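Local coordinates for cell wall surface anchor family protein (Streptococcus agalactiae, PDB 3PHS), which is a minor pilin of the bacterial pilus that mediates adhesion to lung epithelial cells through an IgG-like domain, at residues V45-Y50 with P129-S134; A76-E81 with Q94-I99; K184-D189 with I194-L199. All coordinates share one frame; numbering follows the deposited sequence. Where two conformers were deposited one is given.

Interactions 1 and 2 belong to the N-terminal β-sandwich and interaction 3 to the following prealbumin-like domain. Along the chain, interaction 2 falls between the two halves of interaction 1, and interaction 3 follows both. The centres of interactions 1 and 2 lie about 17 Å apart. They share the antiparallel sheet that pairs strands 46-52 and 76-83, and they meet directly where Leu49 N lies 2.8 Å from Phe80 O, a probable hydrogen bond. Interaction 3 is centred about 26 Å from interaction 1 and 42 Å from interaction 2, across the centre of the chain. Residues 129-134 lead from the first domain into strand 135-146 of the second, consistent with an elongated two-domain form.

Interaction 1 (V45-Y50 with P129-S134); sequences VLYQLY and PKIIWS
Tyr47 brings the hydroxyl end of its ring against the pyrrolidine of Pro129, the two side chains approaching from opposite directions. The tight part is small: Pro129 CG lies 3.5 Å from Tyr47 OH and 3.8 Å from Tyr47 CE2, meeting the ring obliquely. The tyrosine reaches it because its CG is anti to the carbonyl carbon (chi1 -82°), which sends the ring off strand 46-52 toward the chain after strand 125-127. Both residues are buried, and Ile17 and Val114 touch each of them, so the ring and the proline are enclosed by strands of both sheets.

Beyond this pair the packing slackens. Ile131 is partly exposed and only brushes the phenol, its CD1 standing 4.1 Å from Tyr47 OH. Between Pro129 and Ile131, which both direct their CB atoms toward the strand, Lys130 turns the other way and is exposed.

The hydroxyl thus has carbon neighbours from residues 129-134, while its polar need is met by a hydrogen bond with His19 ND1. Apolar contact on the linker side and one polar anchor on strand 13-21 together probably limit how far the phenol can move within the sandwich.

Interaction 2 (A76-E81 with Q94-I99); sequences AQQVFE and QLPDGI
Phe80 offers one face of its ring to the CD1 methyl of Leu95, a CH-pi contact at 4.0 Å from Leu95 CD1 to the centroid of the Phe80 ring. The methyl sits 24° off the ring normal, displaced toward the rim, so its closest carbon is Phe80 CD2 at 3.7 Å from Leu95 CD1. The two side chains slide past each other in opposite directions, with the leucine methyl over the ring face. The far end of the same ring reaches the next residue: Phe80 CZ is 3.9 Å from Pro96 CD, an oblique approach. The phenylalanine spans both partners because its CG is anti to the carbonyl carbon (chi1 -60°), swinging the ring from strand 76-83 toward Leu95 and Pro96, just past the corner at Gln94.

Gln78, two residues back along the strand and therefore pointing the same way, packs on Pro96 too. Its chain is extended beyond CG and crosses the proline at about a right angle, with Gln78 NE2 3.4 Å from Pro96 CG. This is packing by an amide nitrogen whose hydrogen bond goes to Gln51 OE1 on the neighbouring strand, and Gln51 also touches Pro96.

Leu95 is the buried member of the group; Tyr100 and Leu121 pack against it. Tyr100 also touches Phe80 and hydrogen-bonds through its hydroxyl to Pro96 O, tying this link to the strand that follows.

Strand 89-95 belongs to one sheet and strand 98-106 to the other, and Pro96 and Asp97 link the two. An aromatic ring from outermost strand 76-83 thus packs on Leu95 and Pro96 where the chain crosses from one sheet to the other, as in a two-sheet β-sandwich, in keeping with the Ig-like fold of this pilin.

Interaction 3 (K184-D189 with I194-L199); sequences KHLETD and IRISGL
Ile194 drives its CG1-CD1 arm against the chain at Leu186-Thr188. With CG1 anti to the carbonyl carbon (chi1 -70°) and CD1 extended beyond it (chi2 171°), the arm reaches Glu187 O, 3.6 Å from Ile194 CG1. Its methyl then settles between two side chains: Ile194 CD1 lies 3.9 Å from Leu186 CB and 3.8 Å from Thr188 CG2.

Thr188 divides its branches by polarity. The hydroxyl takes the crowded position between backbone N and carbonyl carbon, where OG1 hydrogen-bonds with Leu153 O and Val156 N; this leaves CG2 to pack on the isoleucine. Further along, Leu186 and Ile196 cross at about a right angle, touching methyl to methyl, with Leu186 CD1 3.8 Å from Ile196 CD1; Val171 packs on both.

Nearer the solvent Arg195, extended from CG to NE, meets Asp189 in a long salt bridge, Asp189 OD2 to Arg195 NH1 3.8 Å. The carboxylate oxygen lies at the guanidinium edge, near its plane, although the two planes are 41° apart. Each has another partner: Arg195 NE bridges to Asp139, and Asp189 OD1 binds Ser191 OG in the connecting loop and His193 N at the start of strand 193-200.

Strand 186-187 is the outermost strand beside 157-162 in one sheet, whereas strand 193-200 pairs with 135-146 in the other; Ile194, touching Phe158 and Leu140, joins the two sheets across the prealbumin-like sandwich.

Interaction 1 (V45-Y50 with P129-S134)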
loop_
_atom_site.group_PDB
_atom_site.type_symbol
_atom_site.label_atom_id
_atom_site.label_comp_id
_atom_site.label_asym_id
_atom_site.label_seq_id
_atom_site.Cartn_x
_atom_site.Cartn_y
_atom_site.Cartn_z
ATOM N N VAL A 45 -12.549 5.633 7.846
ATOM C CA VAL A 45 -11.330 6.071 7.163
ATOM C C VAL A 45 -10.953 7.456 7.671
ATOM O O VAL A 45 -11.790 8.384 7.686
ATOM C CB VAL A 45 -11.451 6.071 5.591
ATOM C CG1 VAL A 45 -10.135 6.537 4.915
ATOM C CG2 VAL A 45 -11.832 4.678 5.060
ATOM N N LEU A 46 -9.703 7.575 8.122
ATOM C CA LEU A 46 -9.192 8.833 8.650
ATOM C C LEU A 46 -8.637 9.709 7.545
ATOM O O LEU A 46 -7.681 9.325 6.864
ATOM C CB LEU A 46 -8.113 8.555 9.713
ATOM C CG LEU A 46 -7.410 9.745 10.363
ATOM C CD1 LEU A 46 -8.413 10.792 10.848
ATOM C CD2 LEU A 46 -6.588 9.206 11.526
ATOM N N TYR A 47 -9.264 10.874 7.363
ATOM C CA TYR A 47 -8.765 11.913 6.447
ATOM C C TYR A 47 -8.129 13.064 7.224
ATOM O O TYR A 47 -8.633 13.480 8.283
ATOM C CB TYR A 47 -9.899 12.435 5.530
ATOM C CG TYR A 47 -10.125 11.515 4.357
ATOM C CD1 TYR A 47 -11.035 10.458 4.433
ATOM C CD2 TYR A 47 -9.382 11.658 3.187
ATOM C CE1 TYR A 47 -11.219 9.595 3.354
ATOM C CE2 TYR A 47 -9.548 10.777 2.108
ATOM C CZ TYR A 47 -10.474 9.759 2.201
ATOM O OH TYR A 47 -10.640 8.901 1.128
ATOM N N GLN A 48 -7.001 13.542 6.719
ATOM C CA GLN A 48 -6.394 14.743 7.256
ATOM C C GLN A 48 -6.283 15.786 6.166
ATOM O O GLN A 48 -5.949 15.463 5.029
ATOM C CB GLN A 48 -5.029 14.432 7.855
ATOM C CG GLN A 48 -5.182 13.519 9.023
ATOM C CD GLN A 48 -3.893 13.156 9.694
ATOM O OE1 GLN A 48 -3.916 12.648 10.825
ATOM N NE2 GLN A 48 -2.769 13.396 9.032
ATOM N N LEU A 49 -6.528 17.038 6.550
ATOM C CA LEU A 49 -6.433 18.169 5.643
ATOM C C LEU A 49 -5.416 19.162 6.189
ATOM O O LEU A 49 -5.548 19.614 7.325
ATOM C CB LEU A 49 -7.822 18.810 5.440
ATOM C CG LEU A 49 -8.783 18.268 4.363
ATOM C CD1 LEU A 49 -8.330 18.665 2.986
ATOM C CD2 LEU A 49 -9.016 16.756 4.400
ATOM N N TYR A 50 -4.405 19.481 5.375
ATOM C CA TYR A 50 -3.300 20.366 5.756
ATOM C C TYR A 50 -3.482 21.703 5.052
ATOM O O TYR A 50 -3.487 21.772 3.823
ATOM C CB TYR A 50 -1.960 19.719 5.416
ATOM C CG TYR A 50 -1.697 18.535 6.316
ATOM C CD1 TYR A 50 -2.273 17.288 6.052
ATOM C CD2 TYR A 50 -0.949 18.688 7.479
ATOM C CE1 TYR A 50 -2.054 16.203 6.905
ATOM C CE2 TYR A 50 -0.732 17.615 8.343
ATOM C CZ TYR A 50 -1.271 16.381 8.039
ATOM O OH TYR A 50 -1.061 15.353 8.914
ATOM N N PRO A 129 -12.272 11.280 -3.311
ATOM C CA PRO A 129 -10.883 10.903 -3.624
ATOM C C PRO A 129 -10.852 9.661 -4.512
ATOM O O PRO A 129 -11.794 8.865 -4.487
ATOM C CB PRO A 129 -10.274 10.609 -2.244
ATOM C CG PRO A 129 -11.107 11.432 -1.286
ATOM C CD PRO A 129 -12.507 11.316 -1.851
ATOM N N LYS A 130 -9.788 9.513 -5.295
ATOM C CA LYS A 130 -9.610 8.339 -6.166
ATOM C C LYS A 130 -9.095 7.205 -5.306
ATOM O O LYS A 130 -8.058 7.333 -4.650
ATOM C CB LYS A 130 -8.628 8.649 -7.298
ATOM C CG LYS A 130 -9.106 9.806 -8.175
ATOM C CD LYS A 130 -8.097 10.177 -9.271
ATOM C CE LYS A 130 -8.502 11.494 -9.939
ATOM N NZ LYS A 130 -7.353 12.091 -10.693
ATOM N N ILE A 131 -9.862 6.123 -5.259
ATOM C CA ILE A 131 -9.616 5.081 -4.289
ATOM C C ILE A 131 -9.429 3.766 -5.021
ATOM O O ILE A 131 -10.247 3.401 -5.852
ATOM C CB ILE A 131 -10.788 4.984 -3.278
ATOM C CG1 ILE A 131 -10.794 6.220 -2.363
ATOM C CG2 ILE A 131 -10.679 3.715 -2.386
ATOM C CD1 ILE A 131 -12.192 6.561 -1.877
ATOM N N ILE A 132 -8.344 3.069 -4.708
ATOM C CA ILE A 132 -8.139 1.743 -5.277
ATOM C C ILE A 132 -8.343 0.698 -4.189
ATOM O O ILE A 132 -7.979 0.913 -3.024
ATOM C CB ILE A 132 -6.783 1.562 -6.034
ATOM C CG1 ILE A 132 -5.591 1.791 -5.108
ATOM C CG2 ILE A 132 -6.725 2.459 -7.309
ATOM C CD1 ILE A 132 -4.272 1.181 -5.645
ATOM N N TRP A 133 -8.938 -0.425 -4.574
ATOM C CA TRP A 133 -9.352 -1.439 -3.600
ATOM C C TRP A 133 -9.367 -2.859 -4.158
ATOM O O TRP A 133 -9.328 -3.785 -3.382
ATOM C CB TRP A 133 -10.749 -1.105 -3.041
ATOM C CG TRP A 133 -11.792 -1.019 -4.109
ATOM C CD1 TRP A 133 -12.158 0.099 -4.808
ATOM C CD2 TRP A 133 -12.583 -2.095 -4.620
ATOM N NE1 TRP A 133 -13.144 -0.219 -5.719
ATOM C CE2 TRP A 133 -13.423 -1.559 -5.621
ATOM C CE3 TRP A 133 -12.666 -3.465 -4.328
ATOM C CZ2 TRP A 133 -14.343 -2.348 -6.333
ATOM C CZ3 TRP A 133 -13.590 -4.249 -5.049
ATOM C CH2 TRP A 133 -14.403 -3.688 -6.027
ATOM N N SER A 134 -9.448 -3.016 -5.482
ATOM C CA SER A 134 -9.573 -4.351 -6.112
ATOM C C SER A 134 -8.326 -5.196 -5.859
ATOM O O SER A 134 -7.192 -4.712 -6.005
ATOM C CB SER A 134 -9.803 -4.193 -7.623
ATOM O OG SER A 134 -11.139 -3.768 -7.875
#

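Interaction 2 (A76-E81 with Q94-I99)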
loop_
_atom_site.group_PDB
_atom_site.type_symbol
_atom_site.label_atom_id
_atom_site.label_comp_id
_atom_site.label_asym_id
_atom_site.label_seq_id
_atom_site.Cartn_x
_atom_site.Cartn_y
_atom_site.Cartn_z
ATOM N N ALA A 76 2.381 23.053 7.131
ATOM C CA ALA A 76 0.988 23.515 7.179
ATOM C C ALA A 76 0.757 24.640 8.204
ATOM O O ALA A 76 1.556 24.804 9.123
ATOM C CB ALA A 76 0.040 22.334 7.462
ATOM N N GLN A 77 -0.336 25.392 8.026
ATOM C CA GLN A 77 -0.761 26.481 8.943
ATOM C C GLN A 77 -1.702 26.009 10.052
ATOM O O GLN A 77 -1.548 26.442 11.194
ATOM C CB GLN A 77 -1.419 27.634 8.167
ATOM C CG GLN A 77 -1.973 28.794 9.027
ATOM C CD GLN A 77 -1.114 30.061 8.990
ATOM O OE1 GLN A 77 -0.840 30.626 7.908
ATOM N NE2 GLN A 77 -0.698 30.529 10.177
ATOM N N GLN A 78 -2.715 25.214 9.683
ATOM C CA GLN A 78 -3.672 24.538 10.563
ATOM C C GLN A 78 -3.816 23.114 9.965
ATOM O O GLN A 78 -3.588 22.916 8.767
ATOM C CB GLN A 78 -5.062 25.206 10.554
ATOM C CG GLN A 78 -5.266 26.420 11.492
ATOM C CD GLN A 78 -6.732 26.839 11.617
ATOM O OE1 GLN A 78 -7.317 26.746 12.690
ATOM N NE2 GLN A 78 -7.324 27.298 10.523
ATOM N N VAL A 79 -4.162 22.143 10.802
ATOM C CA VAL A 79 -4.396 20.763 10.372
ATOM C C VAL A 79 -5.778 20.345 10.894
ATOM O O VAL A 79 -6.148 20.669 12.029
ATOM C CB VAL A 79 -3.300 19.803 10.919
ATOM C CG1 VAL A 79 -3.550 18.346 10.483
ATOM C CG2 VAL A 79 -1.897 20.265 10.497
ATOM N N PHE A 80 -6.546 19.646 10.060
ATOM C CA PHE A 80 -7.893 19.218 10.431
ATOM C C PHE A 80 -8.005 17.733 10.160
ATOM O O PHE A 80 -7.410 17.255 9.202
ATOM C CB PHE A 80 -8.935 19.932 9.582
ATOM C CG PHE A 80 -8.912 21.437 9.725
ATOM C CD1 PHE A 80 -7.960 22.191 9.049
ATOM C CD2 PHE A 80 -9.859 22.081 10.510
ATOM C CE1 PHE A 80 -7.926 23.595 9.181
ATOM C CE2 PHE A 80 -9.842 23.485 10.633
ATOM C CZ PHE A 80 -8.860 24.226 9.971
ATOM N N GLU A 81 -8.762 17.022 10.989
ATOM C CA GLU A 81 -9.012 15.586 10.757
ATOM C C GLU A 81 -10.497 15.268 10.822
ATOM O O GLU A 81 -11.267 15.912 11.580
ATOM C CB GLU A 81 -8.236 14.676 11.739
ATOM C CG GLU A 81 -8.681 14.727 13.212
ATOM C CD GLU A 81 -8.842 13.340 13.916
ATOM O OE1 GLU A 81 -7.837 12.555 13.947
ATOM O OE2 GLU A 81 -9.975 13.065 14.476
ATOM N N GLN A 94 -16.544 24.599 8.758
ATOM C CA GLN A 94 -16.012 25.961 8.912
ATOM C C GLN A 94 -14.506 26.092 8.714
ATOM O O GLN A 94 -13.804 26.736 9.511
ATOM C CB GLN A 94 -16.456 26.541 10.246
ATOM C CG GLN A 94 -17.960 26.442 10.407
ATOM C CD GLN A 94 -18.510 27.481 11.328
ATOM O OE1 GLN A 94 -18.933 27.161 12.443
ATOM N NE2 GLN A 94 -18.511 28.738 10.887
ATOM N N LEU A 95 -14.005 25.456 7.661
ATOM C CA LEU A 95 -12.607 25.613 7.289
ATOM C C LEU A 95 -12.405 27.016 6.721
ATOM O O LEU A 95 -13.234 27.468 5.916
ATOM C CB LEU A 95 -12.221 24.565 6.240
ATOM C CG LEU A 95 -11.609 23.239 6.716
ATOM C CD1 LEU A 95 -12.364 22.560 7.845
ATOM C CD2 LEU A 95 -11.475 22.320 5.490
ATOM N N PRO A 96 -11.321 27.708 7.142
ATOM C CA PRO A 96 -10.974 29.001 6.570
ATOM C C PRO A 96 -10.695 28.865 5.092
ATOM O O PRO A 96 -10.192 27.820 4.621
ATOM C CB PRO A 96 -9.689 29.376 7.303
ATOM C CG PRO A 96 -9.804 28.703 8.597
ATOM C CD PRO A 96 -10.401 27.367 8.242
ATOM N N ASP A 97 -11.053 29.915 4.372
ATOM C CA ASP A 97 -10.777 30.017 2.971
ATOM C C ASP A 97 -9.277 29.762 2.769
ATOM O O ASP A 97 -8.441 30.278 3.522
ATOM C CB ASP A 97 -11.220 31.410 2.511
ATOM C CG ASP A 97 -11.238 31.540 1.033
ATOM O OD1 ASP A 97 -10.137 31.624 0.463
ATOM O OD2 ASP A 97 -12.340 31.541 0.435
ATOM N N GLY A 98 -8.928 28.901 1.817
ATOM C CA GLY A 98 -7.521 28.510 1.662
ATOM C C GLY A 98 -7.317 27.345 0.715
ATOM O O GLY A 98 -8.268 26.879 0.090
ATOM N N ILE A 99 -6.067 26.899 0.603
ATOM C CA ILE A 99 -5.712 25.725 -0.196
ATOM C C ILE A 99 -5.346 24.628 0.786
ATOM O O ILE A 99 -4.578 24.864 1.701
ATOM C CB ILE A 99 -4.498 25.984 -1.167
ATOM C CG1 ILE A 99 -4.721 27.206 -2.097
ATOM C CG2 ILE A 99 -4.159 24.721 -1.988
ATOM C CD1 ILE A 99 -6.040 27.229 -2.756
#

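Interaction 3 (K184-D189 with I194-L199)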
loop_
_atom_site.group_PDB
_atom_site.type_symbol
_atom_site.label_atom_id
_atom_site.label_comp_id
_atom_site.label_asym_id
_atom_site.label_seq_id
_atom_site.Cartn_x
_atom_site.Cartn_y
_atom_site.Cartn_z
ATOM N N LYS A 184 3.250 -11.532 10.315
ATOM C CA LYS A 184 4.176 -11.020 9.299
ATOM C C LYS A 184 5.048 -12.142 8.691
ATOM O O LYS A 184 5.475 -12.063 7.529
ATOM C CB LYS A 184 5.007 -9.848 9.831
ATOM C CG LYS A 184 5.996 -10.194 10.929
ATOM C CD LYS A 184 6.992 -9.092 11.169
ATOM C CE LYS A 184 7.819 -9.407 12.408
ATOM N NZ LYS A 184 8.718 -8.304 12.784
ATOM N N HIS A 185 5.290 -13.179 9.494
ATOM C CA HIS A 185 6.127 -14.270 9.020
ATOM C C HIS A 185 5.353 -15.175 8.070
ATOM O O HIS A 185 4.246 -15.650 8.338
ATOM C CB HIS A 185 6.818 -15.018 10.169
ATOM C CG HIS A 185 8.130 -14.413 10.579
ATOM N ND1 HIS A 185 9.093 -15.117 11.271
ATOM C CD2 HIS A 185 8.641 -13.172 10.383
ATOM C CE1 HIS A 185 10.133 -14.335 11.495
ATOM N NE2 HIS A 185 9.884 -13.149 10.964
ATOM N N LEU A 186 5.941 -15.339 6.888
ATOM C CA LEU A 186 5.336 -16.145 5.836
ATOM C C LEU A 186 6.309 -17.280 5.560
ATOM O O LEU A 186 7.500 -17.048 5.426
ATOM C CB LEU A 186 5.106 -15.309 4.569
ATOM C CG LEU A 186 4.412 -13.941 4.719
ATOM C CD1 LEU A 186 4.651 -13.068 3.486
ATOM C CD2 LEU A 186 2.935 -14.121 4.982
ATOM N N GLU A 187 5.803 -18.499 5.489
ATOM C CA GLU A 187 6.682 -19.661 5.370
ATOM C C GLU A 187 6.246 -20.541 4.206
ATOM O O GLU A 187 5.065 -20.845 4.062
ATOM C CB GLU A 187 6.689 -20.442 6.694
ATOM C CG GLU A 187 7.912 -21.310 6.851
ATOM C CD GLU A 187 7.980 -22.022 8.185
ATOM O OE1 GLU A 187 7.945 -21.352 9.246
ATOM O OE2 GLU A 187 8.112 -23.263 8.163
ATOM N N THR A 188 7.196 -20.935 3.363
ATOM C CA THR A 188 6.888 -21.785 2.226
ATOM C C THR A 188 6.428 -23.136 2.754
ATOM O O THR A 188 6.977 -23.645 3.739
ATOM C CB THR A 188 8.088 -21.968 1.261
ATOM O OG1 THR A 188 9.166 -22.614 1.948
ATOM C CG2 THR A 188 8.563 -20.611 0.730
ATOM N N ASP A 189 5.398 -23.673 2.126
ATOM C CA ASP A 189 4.809 -24.936 2.561
ATOM C C ASP A 189 5.641 -26.109 2.027
ATOM O O ASP A 189 6.699 -25.895 1.429
ATOM C CB ASP A 189 3.324 -25.020 2.158
ATOM C CG ASP A 189 3.098 -25.010 0.648
ATOM O OD1 ASP A 189 4.019 -25.362 -0.135
ATOM O OD2 ASP A 189 1.965 -24.666 0.227
ATOM N N ILE A 194 4.216 -20.040 -1.118
ATOM C CA ILE A 194 3.505 -19.075 -0.287
ATOM C C ILE A 194 2.456 -18.500 -1.241
ATOM O O ILE A 194 2.809 -17.950 -2.292
ATOM C CB ILE A 194 4.443 -17.956 0.238
ATOM C CG1 ILE A 194 5.417 -18.523 1.272
ATOM C CG2 ILE A 194 3.627 -16.776 0.841
ATOM C CD1 ILE A 194 6.515 -17.566 1.691
ATOM N N ARG A 195 1.175 -18.644 -0.897
ATOM C CA ARG A 195 0.094 -18.023 -1.679
ATOM C C ARG A 195 -0.646 -17.019 -0.811
ATOM O O ARG A 195 -1.009 -17.325 0.330
ATOM C CB ARG A 195 -0.894 -19.057 -2.214
ATOM C CG ARG A 195 -0.292 -20.052 -3.195
ATOM C CD ARG A 195 -1.305 -21.112 -3.606
ATOM N NE ARG A 195 -0.733 -22.082 -4.553
ATOM C CZ ARG A 195 -0.074 -23.185 -4.200
ATOM N NH1 ARG A 195 0.114 -23.472 -2.913
ATOM N NH2 ARG A 195 0.398 -24.005 -5.136
ATOM N N ILE A 196 -0.834 -15.812 -1.330
ATOM C CA ILE A 196 -1.489 -14.746 -0.555
ATOM C C ILE A 196 -2.519 -14.102 -1.486
ATOM O O ILE A 196 -2.156 -13.588 -2.516
ATOM C CB ILE A 196 -0.486 -13.664 -0.061
ATOM C CG1 ILE A 196 0.667 -14.271 0.777
ATOM C CG2 ILE A 196 -1.214 -12.598 0.783
ATOM C CD1 ILE A 196 1.868 -13.318 0.960
ATOM N N SER A 197 -3.799 -14.141 -1.129
ATOM C CA SER A 197 -4.794 -13.436 -1.946
ATOM C C SER A 197 -5.254 -12.198 -1.167
ATOM O O SER A 197 -4.803 -11.966 -0.054
ATOM C CB SER A 197 -5.958 -14.351 -2.313
ATOM O OG SER A 197 -6.568 -14.838 -1.140
ATOM N N GLY A 198 -6.119 -11.397 -1.772
ATOM C CA GLY A 198 -6.673 -10.234 -1.087
ATOM C C GLY A 198 -5.657 -9.099 -0.964
ATOM O O GLY A 198 -5.741 -8.296 -0.025
ATOM N N LEU A 199 -4.688 -9.046 -1.883
ATOM C CA LEU A 199 -3.740 -7.921 -1.934
ATOM C C LEU A 199 -4.250 -6.875 -2.914
ATOM O O LEU A 199 -4.488 -7.168 -4.083
ATOM C CB LEU A 199 -2.329 -8.370 -2.352
ATOM C CG LEU A 199 -1.621 -9.283 -1.324
ATOM C CD1 LEU A 199 -0.498 -10.075 -1.978
ATOM C CD2 LEU A 199 -1.110 -8.500 -0.123
#